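Local coordinates for Peptide/nickel transport system substrate-binding protein (Listeria monocytogenes serotype 1/2a, PDB 5KZT) that binds peptides as an OppA-type receptor and probably delivers them to a membrane transporter, at residues V41-N46 with T165-N170; E47-L52 with I78-D83; I297-D302 with A490-Y495; D388-N393 with L397-K402. All blocks are in the same frame, centred on the assembly; numbering follows the deposited sequence. Where two conformers were deposited one is given.

Interaction 1. Residues V41-N46 with T165-N170; sequences VVNQTN and TFFPLN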
# COMPACT_ATOMS: atom_id res chain seq x y z
N VAL A 41 -2.77 -4.03 9.99
CA VAL A 41 -3.63 -4.26 11.18
C VAL A 41 -4.83 -5.17 10.85
O VAL A 41 -5.00 -6.23 11.47
CB VAL A 41 -4.13 -2.94 11.82
CG1 VAL A 41 -5.17 -3.19 12.92
CG2 VAL A 41 -2.96 -2.16 12.41
N VAL A 42 -5.64 -4.77 9.88
CA VAL A 42 -6.82 -5.55 9.55
C VAL A 42 -6.48 -6.95 9.02
O VAL A 42 -7.29 -7.88 9.16
CB VAL A 42 -7.82 -4.84 8.61
CG1 VAL A 42 -8.30 -3.54 9.23
CG2 VAL A 42 -7.25 -4.62 7.24
N ASN A 43 -5.30 -7.14 8.44
CA ASN A 43 -4.88 -8.49 8.05
C ASN A 43 -4.70 -9.48 9.21
O ASN A 43 -4.81 -10.70 9.01
CB ASN A 43 -3.61 -8.48 7.22
CG ASN A 43 -3.42 -9.78 6.46
OD1 ASN A 43 -4.33 -10.23 5.75
ND2 ASN A 43 -2.26 -10.41 6.61
N GLN A 44 -4.42 -8.97 10.40
CA GLN A 44 -4.28 -9.83 11.59
C GLN A 44 -5.62 -10.12 12.27
O GLN A 44 -5.78 -11.17 12.92
CB GLN A 44 -3.36 -9.19 12.62
CG GLN A 44 -2.13 -8.49 12.07
CD GLN A 44 -1.34 -9.32 11.07
OE1 GLN A 44 -1.19 -10.53 11.22
NE2 GLN A 44 -0.79 -8.66 10.07
N THR A 45 -6.54 -9.17 12.15
CA THR A 45 -7.78 -9.16 12.92
C THR A 45 -8.99 -9.63 12.12
O THR A 45 -10.04 -9.93 12.68
CB THR A 45 -8.06 -7.75 13.49
OG1 THR A 45 -8.24 -6.82 12.45
CG2 THR A 45 -6.89 -7.27 14.31
N ASN A 46 -8.83 -9.71 10.80
CA ASN A 46 -9.93 -10.10 9.94
C ASN A 46 -9.40 -10.96 8.81
O ASN A 46 -8.20 -11.04 8.59
CB ASN A 46 -10.61 -8.86 9.41
CG ASN A 46 -11.31 -8.09 10.51
OD1 ASN A 46 -10.74 -7.19 11.12
ND2 ASN A 46 -12.53 -8.49 10.82
N THR A 165 -10.11 -5.18 1.23
CA THR A 165 -11.33 -4.57 0.69
C THR A 165 -12.41 -5.61 0.36
O THR A 165 -13.60 -5.30 0.34
CB THR A 165 -11.04 -3.71 -0.57
OG1 THR A 165 -9.72 -3.16 -0.49
CG2 THR A 165 -12.08 -2.58 -0.71
N PHE A 166 -11.99 -6.84 0.10
CA PHE A 166 -12.86 -7.97 -0.21
C PHE A 166 -13.19 -8.85 1.02
O PHE A 166 -13.85 -9.86 0.89
CB PHE A 166 -12.19 -8.84 -1.29
CG PHE A 166 -12.09 -8.15 -2.62
CD1 PHE A 166 -11.12 -7.18 -2.85
CD2 PHE A 166 -12.97 -8.46 -3.65
CE1 PHE A 166 -11.05 -6.54 -4.10
CE2 PHE A 166 -12.88 -7.82 -4.89
CZ PHE A 166 -11.93 -6.87 -5.10
N PHE A 167 -12.74 -8.46 2.22
CA PHE A 167 -13.11 -9.16 3.45
C PHE A 167 -14.59 -8.93 3.75
O PHE A 167 -15.12 -7.89 3.38
CB PHE A 167 -12.27 -8.66 4.62
CG PHE A 167 -10.82 -9.06 4.59
CD1 PHE A 167 -10.25 -9.77 3.52
CD2 PHE A 167 -10.00 -8.69 5.65
CE1 PHE A 167 -8.91 -10.12 3.53
CE2 PHE A 167 -8.66 -9.04 5.66
CZ PHE A 167 -8.11 -9.75 4.61
N PRO A 168 -15.24 -9.88 4.45
CA PRO A 168 -16.61 -9.69 4.92
C PRO A 168 -16.72 -8.68 6.06
O PRO A 168 -15.72 -8.38 6.74
CB PRO A 168 -17.02 -11.08 5.37
CG PRO A 168 -15.75 -11.69 5.86
CD PRO A 168 -14.65 -11.12 5.00
N LEU A 169 -17.92 -8.11 6.21
CA LEU A 169 -18.26 -7.24 7.33
C LEU A 169 -19.63 -7.64 7.87
O LEU A 169 -20.50 -8.09 7.13
CB LEU A 169 -18.28 -5.78 6.89
CG LEU A 169 -16.90 -5.19 6.57
CD1 LEU A 169 -17.06 -3.85 5.87
CD2 LEU A 169 -16.05 -5.06 7.84
N ASN A 170 -19.78 -7.48 9.18
CA ASN A 170 -21.02 -7.74 9.88
C ASN A 170 -21.94 -6.52 9.77
O ASN A 170 -21.77 -5.56 10.49
CB ASN A 170 -20.70 -8.06 11.34
CG ASN A 170 -21.93 -8.47 12.13
OD1 ASN A 170 -22.87 -7.69 12.32
ND2 ASN A 170 -21.91 -9.70 12.60
O HOH W 1 -13.43 -9.54 7.81
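Val-42 opens the contact through its backbone: its carbonyl O lies 3.9 Å from CE2 of Phe-167, close to the plane of the ring and at its edge. The same oxygen accepts the helical bond from Asn-46 N, so it serves the last turn of helix 36-45 while it borders the aromatic. Asn-43 also meets the ring at its edge, its OD1 standing 4.0 Å from CZ of Phe-167. Its CG lies opposite the backbone N (chi1 -162°), which carries the amide over to the phenyl group, and the amide is tilted only 29° from the ring plane. The other end of this amide, ND2, is held by the carbonyl of Tyr-519. Asn-46, the first residue to leave helical geometry, lies along the CD2-CE2 side of the Phe-167 ring, sharing CE2 with Val-42 O. Its CB is 3.8 Å from CD2 of Phe-167, and its carbonyl O, 3.6 Å from CE2 of Phe-167, sits at a slant to the ring. Its amide takes a hydrogen bond at OD1 from Thr-45 OG1 (2.9 Å), while ND2 is bonded to Leu-189 O and Asn-191 OD1. A water gives a 2.8 Å bond to Pro-168 O and takes a weak one from Asn-46 ND2. No direct hydrogen bond spans the segments; the loop between helices 157-161 and 171-177 packs a single aromatic on the C-terminal end of helix 36-45, buried in the N-terminal lobe of this OppA-type binding protein.

Interaction 2. Residues E47-L52 with I78-D83; sequences EGLYAL and IKLRED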
# COMPACT_ATOMS: atom_id res chain seq x y z
N GLU A 47 -10.32 -11.60 8.11
CA GLU A 47 -9.94 -12.58 7.12
C GLU A 47 -11.00 -12.71 6.04
O GLU A 47 -12.19 -12.66 6.32
CB GLU A 47 -9.70 -13.93 7.82
CG GLU A 47 -9.18 -15.06 6.93
CD GLU A 47 -9.02 -16.35 7.71
OE1 GLU A 47 -7.92 -16.57 8.28
OE2 GLU A 47 -9.99 -17.13 7.78
N GLY A 48 -10.55 -12.86 4.79
CA GLY A 48 -11.45 -13.04 3.65
C GLY A 48 -11.52 -14.48 3.18
O GLY A 48 -11.25 -15.42 3.96
N LEU A 49 -11.88 -14.65 1.91
CA LEU A 49 -12.04 -15.97 1.30
C LEU A 49 -10.71 -16.70 1.16
O LEU A 49 -10.69 -17.91 1.29
CB LEU A 49 -12.70 -15.88 -0.07
CG LEU A 49 -14.11 -15.32 -0.07
CD1 LEU A 49 -14.52 -15.03 -1.51
CD2 LEU A 49 -15.10 -16.27 0.59
N TYR A 50 -9.64 -15.95 0.91
CA TYR A 50 -8.30 -16.49 0.74
C TYR A 50 -7.36 -15.69 1.63
O TYR A 50 -7.69 -14.60 2.03
CB TYR A 50 -7.84 -16.37 -0.71
CG TYR A 50 -8.40 -17.43 -1.65
CD1 TYR A 50 -9.74 -17.41 -2.03
CD2 TYR A 50 -7.59 -18.45 -2.16
CE1 TYR A 50 -10.25 -18.39 -2.88
CE2 TYR A 50 -8.09 -19.41 -3.00
CZ TYR A 50 -9.42 -19.37 -3.36
OH TYR A 50 -9.89 -20.35 -4.18
N ALA A 51 -6.20 -16.26 1.92
CA ALA A 51 -5.13 -15.56 2.57
C ALA A 51 -3.81 -16.14 2.05
O ALA A 51 -3.73 -17.35 1.80
CB ALA A 51 -5.27 -15.71 4.08
N LEU A 52 -2.79 -15.29 1.87
CA LEU A 52 -1.47 -15.74 1.40
C LEU A 52 -0.85 -16.75 2.36
O LEU A 52 -0.83 -16.52 3.56
CB LEU A 52 -0.50 -14.56 1.20
CG LEU A 52 -0.56 -13.92 -0.20
CD1 LEU A 52 -1.98 -13.74 -0.69
CD2 LEU A 52 0.23 -12.62 -0.28
N ILE A 78 -18.64 -20.66 -4.45
CA ILE A 78 -17.72 -20.76 -3.31
C ILE A 78 -18.47 -21.16 -2.06
O ILE A 78 -19.40 -20.47 -1.66
CB ILE A 78 -17.02 -19.42 -3.05
CG1 ILE A 78 -16.23 -18.97 -4.30
CG2 ILE A 78 -16.08 -19.52 -1.86
CD1 ILE A 78 -15.74 -17.54 -4.26
N LYS A 79 -18.07 -22.27 -1.44
CA LYS A 79 -18.65 -22.73 -0.19
C LYS A 79 -17.85 -22.09 0.93
O LYS A 79 -16.63 -22.03 0.85
CB LYS A 79 -18.62 -24.25 -0.10
CG LYS A 79 -19.49 -24.90 -1.16
CD LYS A 79 -19.41 -26.41 -1.12
CE LYS A 79 -20.08 -26.98 0.11
NZ LYS A 79 -20.88 -28.17 -0.28
N LEU A 80 -18.55 -21.61 1.95
CA LEU A 80 -17.93 -20.92 3.07
C LEU A 80 -17.79 -21.83 4.28
O LEU A 80 -18.57 -22.76 4.45
CB LEU A 80 -18.77 -19.71 3.45
CG LEU A 80 -19.00 -18.69 2.35
CD1 LEU A 80 -19.89 -17.57 2.86
CD2 LEU A 80 -17.66 -18.15 1.87
N ARG A 81 -16.81 -21.54 5.13
CA ARG A 81 -16.64 -22.29 6.38
C ARG A 81 -17.89 -22.15 7.25
O ARG A 81 -18.37 -21.05 7.49
CB ARG A 81 -15.42 -21.78 7.16
CG ARG A 81 -14.08 -22.11 6.52
CD ARG A 81 -12.98 -22.10 7.55
NE ARG A 81 -13.07 -23.28 8.40
CZ ARG A 81 -12.45 -24.44 8.18
NH1 ARG A 81 -11.64 -24.61 7.13
NH2 ARG A 81 -12.61 -25.44 9.05
N GLU A 82 -18.42 -23.25 7.73
CA GLU A 82 -19.58 -23.22 8.62
C GLU A 82 -19.21 -23.09 10.09
O GLU A 82 -20.10 -22.98 10.93
CB GLU A 82 -20.45 -24.44 8.36
CG GLU A 82 -20.87 -24.42 6.89
CD GLU A 82 -21.88 -25.46 6.50
OE1 GLU A 82 -22.08 -25.57 5.26
OE2 GLU A 82 -22.48 -26.12 7.38
N ASP A 83 -17.90 -23.08 10.39
CA ASP A 83 -17.41 -22.89 11.76
C ASP A 83 -16.77 -21.51 12.00
O ASP A 83 -16.24 -21.26 13.07
CB ASP A 83 -16.43 -24.02 12.12
CG ASP A 83 -15.14 -23.98 11.32
OD1 ASP A 83 -14.98 -23.12 10.43
OD2 ASP A 83 -14.27 -24.84 11.57
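Leu-49 and Leu-80 mark the nearest approach of the two backbones, with CA atoms 7.9 Å apart, too far for main-chain pairing, so that side chains alone close the gap. Leu-49 supplies both of its methyl branches. Its CD1 comes within 3.9 Å of CD1 at the far end of Ile-78, and its CD2 lies 3.4 Å from CD2 of Leu-80, shorter than methyl groups usually approach. CD2 of Leu-49 also nears the other branch of Ile-78, at 4.2 Å from its CG2. In Leu-49 the branch carbon CG stands opposite the carbonyl carbon (chi1 -62°), and from there the isobutyl fork spreads over the two partners, crossing each at a slant. Tyr-97 of helix 94-105 packs on both leucines, and Phe-161 of helix 157-161 also touches Leu-49. Beyond this apolar patch, Arg-81 and Asp-83 form a salt bridge within their own turn. The guanidinium presents its side: Arg-81 NE reaches OD1 of Asp-83 at 2.8 Å and Arg-81 NH2 reaches OD2 at 3.1 Å; both acceptors lie close to the guanidinium plane, and the N-H...O angles of 168° and 173° show nearly straight bonds. Arg-81 also makes a cation-pi contact with Trp-215. The chemistry thus separates by place: the link between the segments rests on dispersion and exclusion of water among buried methyl groups, whereas the charged pair lies within the 80-83 turn and takes no part in it.

Interaction 3. Residues I297-D302 with A490-Y495; sequences IALAID and AIQPLY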
# COMPACT_ATOMS: atom_id res chain seq x y z
N ILE A 297 12.51 19.31 -11.88
CA ILE A 297 12.56 18.72 -10.53
C ILE A 297 12.97 17.23 -10.64
O ILE A 297 13.84 16.76 -9.89
CB ILE A 297 11.19 18.84 -9.80
CG1 ILE A 297 10.79 20.32 -9.59
CG2 ILE A 297 11.17 18.06 -8.49
CD1 ILE A 297 11.70 21.14 -8.74
N ALA A 298 12.35 16.52 -11.58
CA ALA A 298 12.54 15.07 -11.70
C ALA A 298 14.00 14.69 -11.94
O ALA A 298 14.51 13.78 -11.29
CB ALA A 298 11.69 14.50 -12.83
N LEU A 299 14.63 15.39 -12.88
CA LEU A 299 15.96 15.05 -13.33
C LEU A 299 17.07 15.65 -12.47
O LEU A 299 18.24 15.35 -12.70
CB LEU A 299 16.14 15.45 -14.79
CG LEU A 299 15.19 14.83 -15.81
CD1 LEU A 299 15.58 15.34 -17.19
CD2 LEU A 299 15.20 13.32 -15.78
N ALA A 300 16.72 16.46 -11.47
CA ALA A 300 17.71 17.18 -10.68
C ALA A 300 18.04 16.49 -9.36
O ALA A 300 18.75 17.07 -8.54
CB ALA A 300 17.23 18.60 -10.42
N ILE A 301 17.56 15.26 -9.15
CA ILE A 301 17.79 14.54 -7.89
C ILE A 301 18.74 13.36 -8.11
O ILE A 301 18.42 12.40 -8.82
CB ILE A 301 16.47 14.08 -7.24
CG1 ILE A 301 15.60 15.31 -6.93
CG2 ILE A 301 16.73 13.31 -5.94
CD1 ILE A 301 14.15 15.00 -6.58
N ASP A 302 19.91 13.44 -7.49
CA ASP A 302 20.89 12.36 -7.54
C ASP A 302 20.34 11.16 -6.78
O ASP A 302 20.53 11.05 -5.56
CB ASP A 302 22.24 12.82 -6.97
CG ASP A 302 23.35 11.81 -7.21
OD1 ASP A 302 23.07 10.64 -7.54
OD2 ASP A 302 24.53 12.19 -7.08
N ALA A 490 4.62 12.43 -15.28
CA ALA A 490 3.50 12.48 -14.32
C ALA A 490 4.01 12.39 -12.88
O ALA A 490 3.48 13.03 -11.96
CB ALA A 490 2.54 11.33 -14.59
N ILE A 491 5.01 11.52 -12.71
CA ILE A 491 5.70 11.27 -11.41
C ILE A 491 7.17 11.03 -11.67
O ILE A 491 7.57 10.88 -12.82
CB ILE A 491 5.15 10.02 -10.72
CG1 ILE A 491 5.31 8.78 -11.60
CG2 ILE A 491 3.69 10.22 -10.34
CD1 ILE A 491 5.14 7.49 -10.85
N GLN A 492 7.96 10.95 -10.61
CA GLN A 492 9.38 10.59 -10.73
C GLN A 492 9.74 9.51 -9.72
O GLN A 492 9.93 9.80 -8.54
CB GLN A 492 10.30 11.82 -10.54
CG GLN A 492 11.82 11.54 -10.52
CD GLN A 492 12.35 10.81 -11.76
OE1 GLN A 492 11.74 9.86 -12.24
NE2 GLN A 492 13.51 11.25 -12.27
N PRO A 493 9.84 8.25 -10.18
CA PRO A 493 10.42 7.21 -9.33
C PRO A 493 11.78 7.62 -8.75
O PRO A 493 12.62 8.16 -9.46
CB PRO A 493 10.53 6.02 -10.26
CG PRO A 493 9.37 6.22 -11.20
CD PRO A 493 9.35 7.69 -11.45
N LEU A 494 11.97 7.37 -7.45
CA LEU A 494 13.19 7.74 -6.76
C LEU A 494 13.94 6.50 -6.32
O LEU A 494 15.12 6.37 -6.64
CB LEU A 494 12.87 8.64 -5.56
CG LEU A 494 13.54 10.01 -5.61
CD1 LEU A 494 12.95 10.96 -4.58
CD2 LEU A 494 15.05 9.88 -5.43
N TYR A 495 13.27 5.61 -5.59
CA TYR A 495 13.89 4.36 -5.13
C TYR A 495 12.95 3.18 -5.01
O TYR A 495 11.74 3.34 -4.85
CB TYR A 495 14.63 4.58 -3.81
CG TYR A 495 13.79 4.91 -2.57
CD1 TYR A 495 13.49 6.22 -2.22
CD2 TYR A 495 13.36 3.90 -1.72
CE1 TYR A 495 12.77 6.52 -1.08
CE2 TYR A 495 12.64 4.19 -0.57
CZ TYR A 495 12.34 5.49 -0.26
OH TYR A 495 11.61 5.78 0.89
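Gln-492 reaches Ala-298 with CB, CG, CD and NE2. Its CG is set opposite the backbone N (chi1 175°) and the chain then bends at chi2 (56°), which lays the methylene groups along the alanine and brings the amide round to the helix carbonyl. CB and CG of Gln-492 each lie 3.8 Å from CB of Ala-298. NE2 of Gln-492 then donates to Ala-298 O at 2.9 Å, fairly straight at 164°. The acceptor is close to the plane of the glutamine amide, but the donor stands well above the carbonyl plane, away from the lone-pair directions. The same NE2 also bonds Leu-344 O, so two carbonyls grip this nitrogen and restrain the rotation of the amide. Farther along, CG2 of Ile-301 meets CD2 of Leu-494 at 3.9 Å, the side chains crossing at about a right angle; Leu-494 was deposited in two conformers, and this distance belongs to one of them. The contact fits helix 291-299 and the chain after it against strand 491-503, which has a classic beta bulge at Leu-494 and Tyr-495 opposite Phe-273 of strand 264-277. Helix 377-393 packs on Ile-301 through Ile-386 and Leu-390, and Lys-303 of helix 303-311 touches both Gln-492 and Leu-494.

Interaction 4. Residues D388-N393 with L397-K402; sequences DQLQKN and LTVKLK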
# COMPACT_ATOMS: atom_id res chain seq x y z
N ASP A 388 18.07 20.27 -0.65
CA ASP A 388 19.47 20.54 -1.02
C ASP A 388 19.70 20.32 -2.53
O ASP A 388 20.25 21.21 -3.20
CB ASP A 388 20.45 19.76 -0.09
CG ASP A 388 21.55 18.95 -0.83
OD1 ASP A 388 22.50 19.59 -1.36
OD2 ASP A 388 21.50 17.67 -0.78
N GLN A 389 19.23 19.19 -3.06
CA GLN A 389 19.47 18.82 -4.45
C GLN A 389 18.80 19.79 -5.42
O GLN A 389 19.44 20.35 -6.33
CB GLN A 389 18.96 17.41 -4.72
CG GLN A 389 19.78 16.33 -4.02
CD GLN A 389 21.03 15.95 -4.77
OE1 GLN A 389 21.00 15.68 -5.97
NE2 GLN A 389 22.16 15.93 -4.07
N LEU A 390 17.53 20.04 -5.19
CA LEU A 390 16.76 20.90 -6.07
C LEU A 390 17.23 22.36 -5.99
O LEU A 390 17.40 23.00 -7.03
CB LEU A 390 15.27 20.77 -5.76
CG LEU A 390 14.68 19.38 -5.93
CD1 LEU A 390 13.23 19.38 -5.45
CD2 LEU A 390 14.80 18.86 -7.36
N GLN A 391 17.47 22.87 -4.78
CA GLN A 391 17.88 24.28 -4.64
C GLN A 391 19.26 24.56 -5.24
O GLN A 391 19.43 25.56 -5.96
CB GLN A 391 17.79 24.75 -3.18
CG GLN A 391 16.34 24.86 -2.71
CD GLN A 391 16.15 25.36 -1.29
OE1 GLN A 391 15.03 25.68 -0.90
NE2 GLN A 391 17.22 25.41 -0.50
N LYS A 392 20.23 23.68 -5.01
CA LYS A 392 21.57 23.89 -5.57
C LYS A 392 21.58 23.78 -7.10
O LYS A 392 22.34 24.48 -7.75
CB LYS A 392 22.61 22.96 -4.94
CG LYS A 392 22.67 21.56 -5.54
CD LYS A 392 23.79 20.73 -4.94
CE LYS A 392 23.79 19.34 -5.54
NZ LYS A 392 24.56 18.42 -4.66
N ASN A 393 20.75 22.89 -7.66
CA ASN A 393 20.77 22.60 -9.10
C ASN A 393 19.88 23.53 -9.95
O ASN A 393 20.19 23.73 -11.13
CB ASN A 393 20.37 21.13 -9.37
CG ASN A 393 21.46 20.13 -8.96
OD1 ASN A 393 22.64 20.43 -9.02
ND2 ASN A 393 21.06 18.92 -8.58
N LEU A 397 14.83 28.45 -7.41
CA LEU A 397 13.85 27.54 -6.80
C LEU A 397 14.03 27.55 -5.29
O LEU A 397 15.14 27.34 -4.79
CB LEU A 397 14.03 26.12 -7.36
CG LEU A 397 13.06 25.06 -6.82
CD1 LEU A 397 11.62 25.34 -7.21
CD2 LEU A 397 13.46 23.68 -7.30
N THR A 398 12.95 27.85 -4.58
CA THR A 398 12.85 27.65 -3.15
C THR A 398 11.94 26.45 -2.94
O THR A 398 10.89 26.34 -3.60
CB THR A 398 12.22 28.86 -2.44
OG1 THR A 398 13.02 30.02 -2.66
CG2 THR A 398 12.13 28.64 -0.94
N VAL A 399 12.35 25.56 -2.05
CA VAL A 399 11.55 24.40 -1.64
C VAL A 399 11.29 24.50 -0.13
O VAL A 399 12.23 24.43 0.66
CB VAL A 399 12.25 23.08 -1.98
CG1 VAL A 399 11.45 21.88 -1.47
CG2 VAL A 399 12.48 22.98 -3.49
N LYS A 400 10.03 24.74 0.25
CA LYS A 400 9.61 24.75 1.67
C LYS A 400 9.35 23.30 2.03
O LYS A 400 8.81 22.55 1.22
CB LYS A 400 8.30 25.51 1.94
CG LYS A 400 8.15 26.90 1.35
CD LYS A 400 8.54 28.03 2.30
CE LYS A 400 10.02 28.39 2.16
NZ LYS A 400 10.46 29.41 3.14
N LEU A 401 9.71 22.92 3.25
CA LEU A 401 9.49 21.55 3.72
C LEU A 401 8.29 21.41 4.65
O LEU A 401 8.15 22.14 5.60
CB LEU A 401 10.75 21.03 4.40
CG LEU A 401 12.00 20.91 3.52
CD1 LEU A 401 13.13 20.27 4.32
CD2 LEU A 401 11.69 20.13 2.25
N LYS A 402 7.45 20.42 4.37
CA LYS A 402 6.34 20.04 5.23
C LYS A 402 6.56 18.57 5.57
O LYS A 402 6.76 17.75 4.67
CB LYS A 402 5.04 20.27 4.48
CG LYS A 402 3.78 20.15 5.29
CD LYS A 402 2.60 20.67 4.47
CE LYS A 402 1.33 20.72 5.29
NZ LYS A 402 1.39 21.71 6.40
O HOH W 2 17.70 27.84 -5.39
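The beta-alpha-beta unit formed by strand 367-374, helix 377-393 and strand 397-404 is closed here, where the last turns of the helix pack on the strand that follows after a short connection. The local axes run nearly antiparallel, at 163°, and approach to 7.6 Å. Leu-390 faces the strand: its CB lies 3.8 Å from CD2 of Leu-397, and its CD1 is 4.2 Å from CG2 of Val-399, so two inward-facing strand residues receive successive parts of one leucine. Ile-297 of helix 291-299 covers both Leu-390 and Leu-397. Gln-391 flanks this packing. Beyond CG its chain is extended (chi2 -178°), a reach that carries the amide along the strand, with CG of Gln-391 passing 3.5 Å from Leu-397 O. OE1 of Gln-391 accepts a hydrogen bond from Val-399 N at 2.9 Å; the N-H...O angle of 173° is almost straight, and the donor sits in the carbonyl plane, where a lone pair of OE1 points. At the other end, a water donates to Gln-391 O and to Leu-397 O (2.7 Å), bridging the two backbones. Strand 367-374 pairs with the strand through Thr-398 and Lys-400. Chemically, then, one glutamine side chain satisfies a peptide N-H of a strand, and a water serves two carbonyls that cannot bond each other, while the leucine and valine contacts provide the apolar part of the join.

Interactions 1 and 2 lie on one side of the chain's centre and interactions 3 and 4 on the other, consistent with the two-lobed build of this receptor family. Within each pair the centres are close, 12 Å and 13 Å apart, and the contacts touch: Phe-167 and Pro-168 pack on Glu-47 and Gly-48, while Gln-389 and Asn-393 probably hydrogen-bond to Asp-302 and Ala-300. Between pairs the centres are 36 to 51 Å apart. Along the chain, interaction 2 is nested within the loop that interaction 1 closes, and interaction 4 within that of interaction 3; the second pair follows the first. Interactions 3 and 4 share a mixed sheet, whose strand 491-503 carries Tyr-495, whose hydroxyl hydrogen-bonds a basic side chain of the bound peptide.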